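Local coordinates for protein ADP-dependent L-serine kinase SerK (Thermococcus kodakarensis KOD1, PDB 5X0J) that phosphorylates free L-serine with ADP as phosphate donor, giving O-phospho-L-serine and AMP in the first step of cysteine biosynthesis from serine, at residues P28-V33 with D69-W74; E129-A134 with V197-A202. The protein carries 1 engineered substitution. All blocks are in the same frame, centred on the assembly; numbering follows the deposited sequence. Where two conformers were deposited one is given.

In the fold
From the N terminus, the chain leaves strand 26-27 into the loop 28-33, makes helix 34-47 and strands 54-58 and 65-67, and returns at 69-74, where contact 1 closes the first loop. That contact ties the loop to the start of helix 71-80, within the range of the ParB N-terminal domain. The chain then enters the SerK C-terminal range. Contact 2 closes a second loop there, when the strand that ends at Ile199 comes back against the short helix 130-135. The two loops neither nest nor cross, but follow in series. The centres of contact 1 and contact 2 are about 23 Å apart. The nearest atoms of contact 1 and contact 2 are about 7 Å apart, too far to touch.

Contact 1 (P28-V33 with D69-W74). Engineered in segment 28-33: Gln30 (natural residue Glu). With MG (magnesium ion), chain D; AMP (adenosine monophosphate), chain B; SEP (phosphoserine), chain C.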
ATOM      1  N   PRO A  28     -11.183   4.134   5.297  1.00 14.47           N
ATOM      2  CA  PRO A  28     -10.083   3.315   4.764  1.00 13.96           C
ATOM      3  C   PRO A  28     -10.611   2.161   3.911  1.00 13.77           C
ATOM      4  O   PRO A  28     -11.725   1.687   4.118  1.00 14.36           O
ATOM      5  CB  PRO A  28      -9.410   2.788   6.024  1.00 14.11           C
ATOM      6  CG  PRO A  28     -10.533   2.658   6.982  1.00 14.60           C
ATOM      7  CD  PRO A  28     -11.429   3.824   6.722  1.00 14.75           C
ATOM      8  N   HIS A  29      -9.847   1.775   2.898  1.00 13.11           N
ATOM      9  CA  HIS A  29     -10.086   0.547   2.159  1.00 13.11           C
ATOM     10  C   HIS A  29      -9.023  -0.537   2.276  1.00 13.21           C
ATOM     11  O   HIS A  29      -9.157  -1.586   1.649  1.00 13.20           O
ATOM     12  CB  HIS A  29     -10.375   0.866   0.686  1.00 13.00           C
ATOM     13  CG  HIS A  29      -9.182   1.304  -0.119  1.00 12.67           C
ATOM     14  ND1 HIS A  29      -8.853   2.631  -0.306  1.00 12.39           N
ATOM     15  CD2 HIS A  29      -8.271   0.594  -0.827  1.00 12.60           C
ATOM     16  CE1 HIS A  29      -7.795   2.716  -1.095  1.00 12.31           C
ATOM     17  NE2 HIS A  29      -7.417   1.495  -1.415  1.00 12.55           N
ATOM     18  N   GLN A  30      -7.997  -0.320   3.087  1.00 13.37           N
ATOM     19  CA  GLN A  30      -6.959  -1.344   3.266  1.00 14.02           C
ATOM     20  C   GLN A  30      -6.230  -1.193   4.597  1.00 14.09           C
ATOM     21  O   GLN A  30      -6.344  -0.170   5.278  1.00 14.86           O
ATOM     22  CB  GLN A  30      -6.010  -1.440   2.044  1.00 14.63           C
ATOM     23  CG  GLN A  30      -5.361  -0.159   1.572  1.00 14.80           C
ATOM     24  CD  GLN A  30      -4.762  -0.242   0.176  1.00 14.98           C
ATOM     25  OE1 GLN A  30      -5.232  -0.996  -0.692  1.00 15.39           O
ATOM     26  NE2 GLN A  30      -3.742   0.575  -0.063  1.00 15.49           N
ATOM     27  N   GLN A  31      -5.534  -2.257   4.977  1.00 13.94           N
ATOM     28  CA  GLN A  31      -4.765  -2.339   6.218  1.00 13.94           C
ATOM     29  C   GLN A  31      -3.433  -1.573   6.154  1.00 13.63           C
ATOM     30  O   GLN A  31      -3.030  -1.068   5.099  1.00 13.13           O
ATOM     31  CB  GLN A  31      -4.484  -3.806   6.539  1.00 14.20           C
ATOM     32  CG  GLN A  31      -5.730  -4.624   6.861  1.00 14.48           C
ATOM     33  CD  GLN A  31      -5.462  -6.104   6.951  1.00 15.03           C
ATOM     34  OE1 GLN A  31      -4.687  -6.662   6.179  1.00 14.82           O
ATOM     35  NE2 GLN A  31      -6.107  -6.761   7.896  1.00 15.67           N
ATOM     36  N   LEU A  32      -2.775  -1.481   7.309  1.00 13.85           N
ATOM     37  CA  LEU A  32      -1.536  -0.723   7.501  1.00 13.81           C
ATOM     38  C   LEU A  32      -0.312  -1.622   7.613  1.00 13.75           C
ATOM     39  O   LEU A  32      -0.431  -2.782   7.965  1.00 13.85           O
ATOM     40  CB  LEU A  32      -1.632   0.128   8.772  1.00 14.27           C
ATOM     41  CG  LEU A  32      -2.864   1.022   8.914  1.00 14.50           C
ATOM     42  CD1 LEU A  32      -2.755   1.879  10.163  1.00 14.84           C
ATOM     43  CD2 LEU A  32      -3.031   1.902   7.677  1.00 14.49           C
ATOM     44  N   VAL A  33       0.845  -1.067   7.256  1.00 13.33           N
ATOM     45  CA  VAL A  33       2.183  -1.602   7.493  1.00 13.33           C
ATOM     46  C   VAL A  33       2.772  -0.790   8.646  1.00 13.36           C
ATOM     47  O   VAL A  33       2.839   0.456   8.574  1.00 12.86           O
ATOM     48  CB  VAL A  33       3.067  -1.423   6.234  1.00 13.26           C
ATOM     49  CG1 VAL A  33       4.459  -2.018   6.455  1.00 13.54           C
ATOM     50  CG2 VAL A  33       2.372  -2.034   5.013  1.00 13.33           C
ATOM     51  N   ASP A  69      -5.428   7.443  -1.361  1.00 11.27           N
ATOM     52  CA  ASP A  69      -4.062   7.294  -0.922  1.00 11.27           C
ATOM     53  C   ASP A  69      -3.916   8.102   0.349  1.00 11.14           C
ATOM     54  O   ASP A  69      -4.328   9.265   0.403  1.00 11.36           O
ATOM     55  CB  ASP A  69      -3.104   7.801  -2.001  1.00 11.30           C
ATOM     56  CG  ASP A  69      -1.647   7.689  -1.604  1.00 11.44           C
ATOM     57  OD1 ASP A  69      -1.281   6.769  -0.838  1.00 11.21           O
ATOM     58  OD2 ASP A  69      -0.854   8.538  -2.073  1.00 12.12           O
ATOM     59  N   GLY A  70      -3.354   7.474   1.382  1.00 11.18           N
ATOM     60  CA  GLY A  70      -3.178   8.143   2.674  1.00 11.25           C
ATOM     61  C   GLY A  70      -3.613   7.382   3.913  1.00 11.37           C
ATOM     62  O   GLY A  70      -3.930   7.997   4.929  1.00 11.58           O
ATOM     63  N   HIS A  71      -3.603   6.055   3.875  1.00 11.50           N
ATOM     64  CA  HIS A  71      -4.028   5.278   5.045  1.00 11.63           C
ATOM     65  C   HIS A  71      -3.180   5.514   6.280  1.00 11.67           C
ATOM     66  O   HIS A  71      -3.710   5.579   7.393  1.00 11.94           O
ATOM     67  CB  HIS A  71      -4.058   3.799   4.703  1.00 11.70           C
ATOM     68  CG  HIS A  71      -5.171   3.456   3.783  1.00 11.83           C
ATOM     69  ND1 HIS A  71      -5.110   3.699   2.432  1.00 11.69           N
ATOM     70  CD2 HIS A  71      -6.422   3.004   4.030  1.00 11.91           C
ATOM     71  CE1 HIS A  71      -6.252   3.352   1.873  1.00 11.79           C
ATOM     72  NE2 HIS A  71      -7.068   2.947   2.826  1.00 11.93           N
ATOM     73  N   HIS A  72      -1.879   5.666   6.075  1.00 11.48           N
ATOM     74  CA  HIS A  72      -0.944   5.813   7.190  1.00 11.58           C
ATOM     75  C   HIS A  72      -0.947   7.229   7.728  1.00 11.79           C
ATOM     76  O   HIS A  72      -0.939   7.431   8.949  1.00 12.01           O
ATOM     77  CB  HIS A  72       0.440   5.324   6.767  1.00 11.28           C
ATOM     78  CG  HIS A  72       0.442   3.881   6.369  1.00 11.22           C
ATOM     79  ND1 HIS A  72       0.021   3.446   5.133  1.00 11.01           N
ATOM     80  CD2 HIS A  72       0.729   2.767   7.078  1.00 11.33           C
ATOM     81  CE1 HIS A  72       0.099   2.132   5.078  1.00 11.10           C
ATOM     82  NE2 HIS A  72       0.533   1.702   6.245  1.00 11.35           N
ATOM     83  N   ARG A  73      -1.007   8.204   6.829  1.00 11.81           N
ATOM     84  CA  ARG A  73      -1.214   9.585   7.264  1.00 11.92           C
ATOM     85  C   ARG A  73      -2.505   9.694   8.096  1.00 12.27           C
ATOM     86  O   ARG A  73      -2.520  10.309   9.180  1.00 12.60           O
ATOM     87  CB  ARG A  73      -1.267  10.545   6.084  1.00 11.80           C
ATOM     88  CG  ARG A  73       0.101  10.962   5.570  1.00 11.66           C
ATOM     89  CD  ARG A  73       0.034  11.564   4.184  1.00 11.56           C
ATOM     90  NE  ARG A  73      -0.201  10.539   3.162  1.00 11.36           N
ATOM     91  CZ  ARG A  73      -0.501  10.785   1.889  1.00 11.57           C
ATOM     92  NH1 ARG A  73      -0.611  12.038   1.436  1.00 11.70           N
ATOM     93  NH2 ARG A  73      -0.669   9.772   1.046  1.00 11.60           N
ATOM     94  N   TRP A  74      -3.581   9.091   7.596  1.00 12.46           N
ATOM     95  CA  TRP A  74      -4.882   9.158   8.294  1.00 12.80           C
ATOM     96  C   TRP A  74      -4.804   8.501   9.672  1.00 12.95           C
ATOM     97  O   TRP A  74      -5.172   9.110  10.682  1.00 13.23           O
ATOM     98  CB  TRP A  74      -5.963   8.514   7.418  1.00 13.11           C
ATOM     99  CG  TRP A  74      -7.282   8.250   8.085  1.00 13.71           C
ATOM    100  CD1 TRP A  74      -8.284   9.156   8.327  1.00 14.10           C
ATOM    101  CD2 TRP A  74      -7.755   6.986   8.561  1.00 14.32           C
ATOM    102  NE1 TRP A  74      -9.348   8.528   8.922  1.00 14.76           N
ATOM    103  CE2 TRP A  74      -9.056   7.196   9.073  1.00 14.80           C
ATOM    104  CE3 TRP A  74      -7.212   5.686   8.584  1.00 14.70           C
ATOM    105  CZ2 TRP A  74      -9.816   6.153   9.642  1.00 15.51           C
ATOM    106  CZ3 TRP A  74      -7.966   4.651   9.128  1.00 15.13           C
ATOM    107  CH2 TRP A  74      -9.256   4.895   9.657  1.00 15.54           C
TER
HETATM  108 MG    MG D 303       0.453   6.115   0.114  1.00 10.91          MG
HETATM  109  P   AMP B 301       0.135   6.801   3.274  1.00 10.72           P
HETATM  110  O1P AMP B 301      -0.229   7.968   4.178  1.00 10.89           O
HETATM  111  O2P AMP B 301      -0.625   5.535   3.616  1.00 10.99           O
HETATM  112  O3P AMP B 301       0.088   7.189   1.820  1.00 10.42           O
HETATM  113  O5' AMP B 301       1.665   6.430   3.604  1.00 11.20           O
HETATM  114  C5' AMP B 301       2.556   7.333   4.252  1.00 11.57           C
HETATM  115  C4' AMP B 301       2.784   8.557   3.382  1.00 11.97           C
HETATM  116  O4' AMP B 301       3.239   9.622   4.192  1.00 12.32           O
HETATM  117  C3' AMP B 301       3.878   8.447   2.297  1.00 12.29           C
HETATM  118  O3' AMP B 301       3.330   8.868   1.050  1.00 12.47           O
HETATM  119  C2' AMP B 301       5.004   9.403   2.690  1.00 12.27           C
HETATM  120  O2' AMP B 301       5.666  10.000   1.578  1.00 12.81           O
HETATM  121  C1' AMP B 301       4.177  10.379   3.480  1.00 12.29           C
HETATM  122  N9  AMP B 301       4.888  11.267   4.421  1.00 11.98           N
HETATM  123  C8  AMP B 301       6.046  11.054   5.075  1.00 12.09           C
HETATM  124  N7  AMP B 301       6.351  12.104   5.877  1.00 12.26           N
HETATM  125  C5  AMP B 301       5.361  12.994   5.733  1.00 11.90           C
HETATM  126  C6  AMP B 301       5.054  14.325   6.282  1.00 11.91           C
HETATM  127  N6  AMP B 301       5.898  14.900   7.167  1.00 12.05           N
HETATM  128  N1  AMP B 301       3.913  14.920   5.864  1.00 12.10           N
HETATM  129  C2  AMP B 301       3.059  14.353   4.980  1.00 11.99           C
HETATM  130  N3  AMP B 301       3.286  13.146   4.437  1.00 12.08           N
HETATM  131  C4  AMP B 301       4.395  12.446   4.774  1.00 12.02           C
HETATM  132  N   SEP C 302      -3.820   3.404  -1.672  1.00 10.24           N
HETATM  133  CA  SEP C 302      -2.392   3.827  -1.799  1.00 10.39           C
HETATM  134  CB  SEP C 302      -1.495   2.746  -1.194  1.00 10.55           C
HETATM  135  OG  SEP C 302      -1.859   2.551   0.171  1.00 10.50           O
HETATM  136  C   SEP C 302      -2.060   4.128  -3.237  1.00 10.21           C
HETATM  137  O   SEP C 302      -0.869   4.168  -3.605  1.00 10.48           O
HETATM  138  OXT SEP C 302      -2.961   4.341  -4.069  1.00 10.27           O
HETATM  139  P   SEP C 302      -1.548   3.685   1.290  1.00 10.76           P
HETATM  140  O1P SEP C 302      -0.318   4.422   0.784  1.00 10.39           O
HETATM  141  O2P SEP C 302      -1.308   2.853   2.509  1.00 10.95           O
HETATM  142  O3P SEP C 302      -2.800   4.522   1.361  1.00 10.77           O
HETATM  143  O   HOH W   1       1.420   7.816  -0.738  1.00 11.24           O
HETATM  144  O   HOH W   2       2.385   5.727   0.927  1.00 10.52           O
HETATM  145  O   HOH W   3       1.084   5.116  -1.678  1.00 10.71           O
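The loop 28-33 runs past the first turn of helix 71-80, with the CA atoms of Pro28 and His71 6.4 Å apart. Two histidine rings link the loop to the phosphates, each using both nitrogens. His71 NE2 accepts His29 N in the ring plane (3.0 Å), and with CG beside the backbone N (chi1 -71°) both that N and ND1 donate to phosphoserine O3P. His72 NE2 accepts Val33 N at 3.0 Å, and its ND1 donates to AMP O2P. With Gly70 as N-cap, at backbone angles that call for glycine, the NH groups of residues 70-73 all bind phosphate oxygens, a phosphate-binding helix N terminus in a region matching the ParB N-terminal domain family. Just before it, Asp69 OD1 binds magnesium at 2.1 Å, the ion's one protein ligand beside AMP O3P, phosphoserine O1P and three waters. The engineered Gln30 lays CG over one face of His71, whose edge meets the face of His29, planes 83° apart. An alanine at His71 would probably leave His29 N without its acceptor and phosphoserine O3P without the ND1 donor. Leu32 CD2 sits over the centre of the His72 ring, and Pro28 CG packs on Trp74 CH2 at 3.7 Å.

Contact 2 (E129-A134 with V197-A202); sequences EAEEKA and VFIRKA
A small helix-on-strand contact joins Ala134 and Glu131 to Ile199 and Lys201 in the C-terminal part of the kinase, where the short helix 130-135 lies against the end of strand 196-199. That strand belongs to an antiparallel sheet and has neighbours on both sides: Ile199 shares backbone hydrogen bonds with Ala142 of strand 141-144, and Phe198 with Pro104 of strand 98-107. The helix therefore packs on a strand inside the sheet. The interface is modest, burying 188 Å² in all, and the closest pair of CA atoms, Ala134 with Arg200, is 5.1 Å apart. So close a backbone approach suits alanine. Its methyl group points toward the strand, and CB of Ala134 rests 3.3 Å from Ile199 O, so near that side-chain atoms beyond CB would probably crowd the strand. The branched Ile199 also points its CB toward the helix. Its CG2 lies 4.2 Å from Ala134 CB and is near Glu131 O as well, whereas Ile199 CG1 faces CG of Glu131 at 4.4 Å. Glu131 is thus used for both halves of its side chain. CG is anti to the backbone N (chi1 -177°), and this methylene lies beside the isoleucine, while the carboxylate beyond makes salt bridges with Lys182 and Arg186 of helix 182-190. Arg200 turns its CB away from the helix, and its guanidinium binds Trp102 O, Ser219 OG and Pro220 O. The Arg200 side chain thus reaches toward the phosphoserine pocket, of which Trp102 is a member, and lies about 8 Å from the bound phosphoserine. At the C-terminal side of the contact, Lys201 adds its backbone and first methylene, with Ala134 O lying 3.5 Å from Lys201 CB.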
ATOM      1  N   GLU A 129       4.790 -21.923 -12.508  1.00 14.55           N
ATOM      2  CA  GLU A 129       3.788 -21.042 -13.116  1.00 14.85           C
ATOM      3  C   GLU A 129       3.099 -20.128 -12.102  1.00 14.34           C
ATOM      4  O   GLU A 129       2.090 -19.510 -12.416  1.00 14.28           O
ATOM      5  CB  GLU A 129       2.763 -21.864 -13.899  1.00 15.58           C
ATOM      6  CG  GLU A 129       3.321 -22.504 -15.165  1.00 16.56           C
ATOM      7  CD  GLU A 129       3.582 -21.522 -16.295  1.00 17.51           C
ATOM      8  OE1 GLU A 129       3.262 -20.311 -16.158  1.00 17.83           O
ATOM      9  OE2 GLU A 129       4.104 -21.970 -17.342  1.00 19.16           O
ATOM     10  N   ALA A 130       3.645 -20.024 -10.895  1.00 13.84           N
ATOM     11  CA  ALA A 130       3.046 -19.182  -9.853  1.00 13.46           C
ATOM     12  C   ALA A 130       2.830 -17.730 -10.297  1.00 13.54           C
ATOM     13  O   ALA A 130       1.769 -17.181 -10.056  1.00 13.07           O
ATOM     14  CB  ALA A 130       3.906 -19.212  -8.598  1.00 13.25           C
ATOM     15  N   GLU A 131       3.818 -17.132 -10.951  1.00 13.87           N
ATOM     16  CA  GLU A 131       3.731 -15.720 -11.321  1.00 14.29           C
ATOM     17  C   GLU A 131       2.539 -15.437 -12.220  1.00 14.57           C
ATOM     18  O   GLU A 131       1.778 -14.498 -11.948  1.00 13.94           O
ATOM     19  CB  GLU A 131       5.013 -15.253 -12.002  1.00 14.96           C
ATOM     20  CG  GLU A 131       5.001 -13.771 -12.344  1.00 15.56           C
ATOM     21  CD  GLU A 131       6.366 -13.194 -12.606  1.00 16.21           C
ATOM     22  OE1 GLU A 131       7.382 -13.883 -12.416  1.00 16.94           O
ATOM     23  OE2 GLU A 131       6.431 -12.020 -13.018  1.00 16.98           O
ATOM     24  N   GLU A 132       2.370 -16.241 -13.273  1.00 15.35           N
ATOM     25  CA  GLU A 132       1.243 -16.027 -14.181  1.00 16.13           C
ATOM     26  C   GLU A 132      -0.095 -16.383 -13.539  1.00 15.10           C
ATOM     27  O   GLU A 132      -1.086 -15.688 -13.767  1.00 14.97           O
ATOM     28  CB  GLU A 132       1.457 -16.704 -15.544  1.00 17.88           C
ATOM     29  CG  GLU A 132       2.448 -15.952 -16.439  1.00 19.47           C
ATOM     30  CD  GLU A 132       2.154 -14.453 -16.574  1.00 20.82           C
ATOM     31  OE1 GLU A 132       0.986 -14.072 -16.813  1.00 22.61           O
ATOM     32  OE2 GLU A 132       3.085 -13.635 -16.439  1.00 22.49           O
ATOM     33  N   LYS A 133      -0.122 -17.405 -12.682  1.00 14.16           N
ATOM     34  CA  LYS A 133      -1.325 -17.679 -11.897  1.00 13.91           C
ATOM     35  C   LYS A 133      -1.721 -16.468 -11.044  1.00 13.60           C
ATOM     36  O   LYS A 133      -2.905 -16.103 -10.972  1.00 13.52           O
ATOM     37  CB  LYS A 133      -1.139 -18.916 -11.010  1.00 13.61           C
ATOM     38  CG  LYS A 133      -1.067 -20.233 -11.776  1.00 13.71           C
ATOM     39  CD  LYS A 133      -0.725 -21.369 -10.848  1.00 13.41           C
ATOM     40  CE  LYS A 133      -0.511 -22.648 -11.636  1.00 13.53           C
ATOM     41  NZ  LYS A 133      -0.346 -23.778 -10.690  1.00 13.54           N
ATOM     42  N   ALA A 134      -0.730 -15.836 -10.416  1.00 13.35           N
ATOM     43  CA  ALA A 134      -0.991 -14.659  -9.578  1.00 13.33           C
ATOM     44  C   ALA A 134      -1.472 -13.489 -10.421  1.00 13.54           C
ATOM     45  O   ALA A 134      -2.425 -12.806 -10.021  1.00 13.47           O
ATOM     46  CB  ALA A 134       0.252 -14.271  -8.804  1.00 13.16           C
ATOM     47  N   VAL A 197      10.066 -11.140  -4.265  1.00 13.95           N
ATOM     48  CA  VAL A 197       8.915 -10.255  -4.434  1.00 13.49           C
ATOM     49  C   VAL A 197       7.645 -11.116  -4.459  1.00 13.19           C
ATOM     50  O   VAL A 197       7.677 -12.273  -4.882  1.00 13.26           O
ATOM     51  CB  VAL A 197       9.068  -9.360  -5.698  1.00 13.64           C
ATOM     52  CG1 VAL A 197       9.061 -10.178  -6.978  1.00 13.76           C
ATOM     53  CG2 VAL A 197       7.968  -8.304  -5.764  1.00 13.48           C
ATOM     54  N   PHE A 198       6.545 -10.557  -3.967  1.00 12.78           N
ATOM     55  CA  PHE A 198       5.239 -11.202  -3.952  1.00 12.63           C
ATOM     56  C   PHE A 198       4.373 -10.552  -5.026  1.00 12.75           C
ATOM     57  O   PHE A 198       4.049  -9.360  -4.919  1.00 13.15           O
ATOM     58  CB  PHE A 198       4.547 -11.033  -2.602  1.00 12.43           C
ATOM     59  CG  PHE A 198       5.152 -11.816  -1.473  1.00 12.37           C
ATOM     60  CD1 PHE A 198       6.238 -11.327  -0.784  1.00 12.29           C
ATOM     61  CD2 PHE A 198       4.583 -13.016  -1.055  1.00 12.52           C
ATOM     62  CE1 PHE A 198       6.779 -12.028   0.285  1.00 12.45           C
ATOM     63  CE2 PHE A 198       5.112 -13.715   0.016  1.00 12.56           C
ATOM     64  CZ  PHE A 198       6.212 -13.216   0.692  1.00 12.56           C
ATOM     65  N   ILE A 199       3.983 -11.328  -6.033  1.00 12.70           N
ATOM     66  CA  ILE A 199       3.188 -10.833  -7.162  1.00 12.76           C
ATOM     67  C   ILE A 199       1.711 -11.120  -6.920  1.00 12.65           C
ATOM     68  O   ILE A 199       1.340 -12.224  -6.506  1.00 12.32           O
ATOM     69  CB  ILE A 199       3.619 -11.503  -8.485  1.00 13.17           C
ATOM     70  CG1 ILE A 199       5.125 -11.317  -8.749  1.00 13.52           C
ATOM     71  CG2 ILE A 199       2.770 -11.018  -9.661  1.00 13.08           C
ATOM     72  CD1 ILE A 199       5.604  -9.890  -8.867  1.00 13.60           C
ATOM     73  N   ARG A 200       0.862 -10.129  -7.181  1.00 12.54           N
ATOM     74  CA  ARG A 200      -0.593 -10.268  -7.099  1.00 12.84           C
ATOM     75  C   ARG A 200      -1.243  -9.481  -8.220  1.00 13.03           C
ATOM     76  O   ARG A 200      -0.683  -8.487  -8.685  1.00 12.93           O
ATOM     77  CB  ARG A 200      -1.115  -9.746  -5.760  1.00 12.82           C
ATOM     78  CG  ARG A 200      -0.623  -8.346  -5.412  1.00 12.71           C
ATOM     79  CD  ARG A 200      -1.429  -7.781  -4.257  1.00 12.69           C
ATOM     80  NE  ARG A 200      -0.733  -6.676  -3.604  1.00 12.57           N
ATOM     81  CZ  ARG A 200      -0.932  -6.291  -2.345  1.00 12.76           C
ATOM     82  NH1 ARG A 200      -1.828  -6.912  -1.576  1.00 12.99           N
ATOM     83  NH2 ARG A 200      -0.209  -5.295  -1.844  1.00 12.63           N
ATOM     84  N   LYS A 201      -2.419  -9.924  -8.642  0.70 13.52           N
ATOM     85  CA  LYS A 201      -3.259  -9.172  -9.573  0.70 14.00           C
ATOM     86  C   LYS A 201      -3.704  -7.891  -8.883  0.70 14.17           C
ATOM     87  O   LYS A 201      -3.939  -7.884  -7.676  0.70 14.32           O
ATOM     88  CB  LYS A 201      -4.478 -10.005  -9.987  0.70 14.43           C
ATOM     89  CG  LYS A 201      -5.370  -9.376 -11.054  0.70 14.97           C
ATOM     90  CD  LYS A 201      -6.630 -10.203 -11.287  0.70 15.59           C
ATOM     91  CE  LYS A 201      -7.488  -9.624 -12.407  0.70 16.06           C
ATOM     92  NZ  LYS A 201      -7.940  -8.230 -12.146  0.70 16.46           N
ATOM     93  N   ALA A 202      -3.799  -6.811  -9.649  1.00 14.26           N
ATOM     94  CA  ALA A 202      -4.295  -5.551  -9.114  1.00 14.56           C
ATOM     95  C   ALA A 202      -5.815  -5.591  -8.995  1.00 15.04           C
ATOM     96  O   ALA A 202      -6.491  -6.253  -9.779  1.00 15.08           O
ATOM     97  CB  ALA A 202      -3.900  -4.417 -10.029  1.00 14.56           C
TER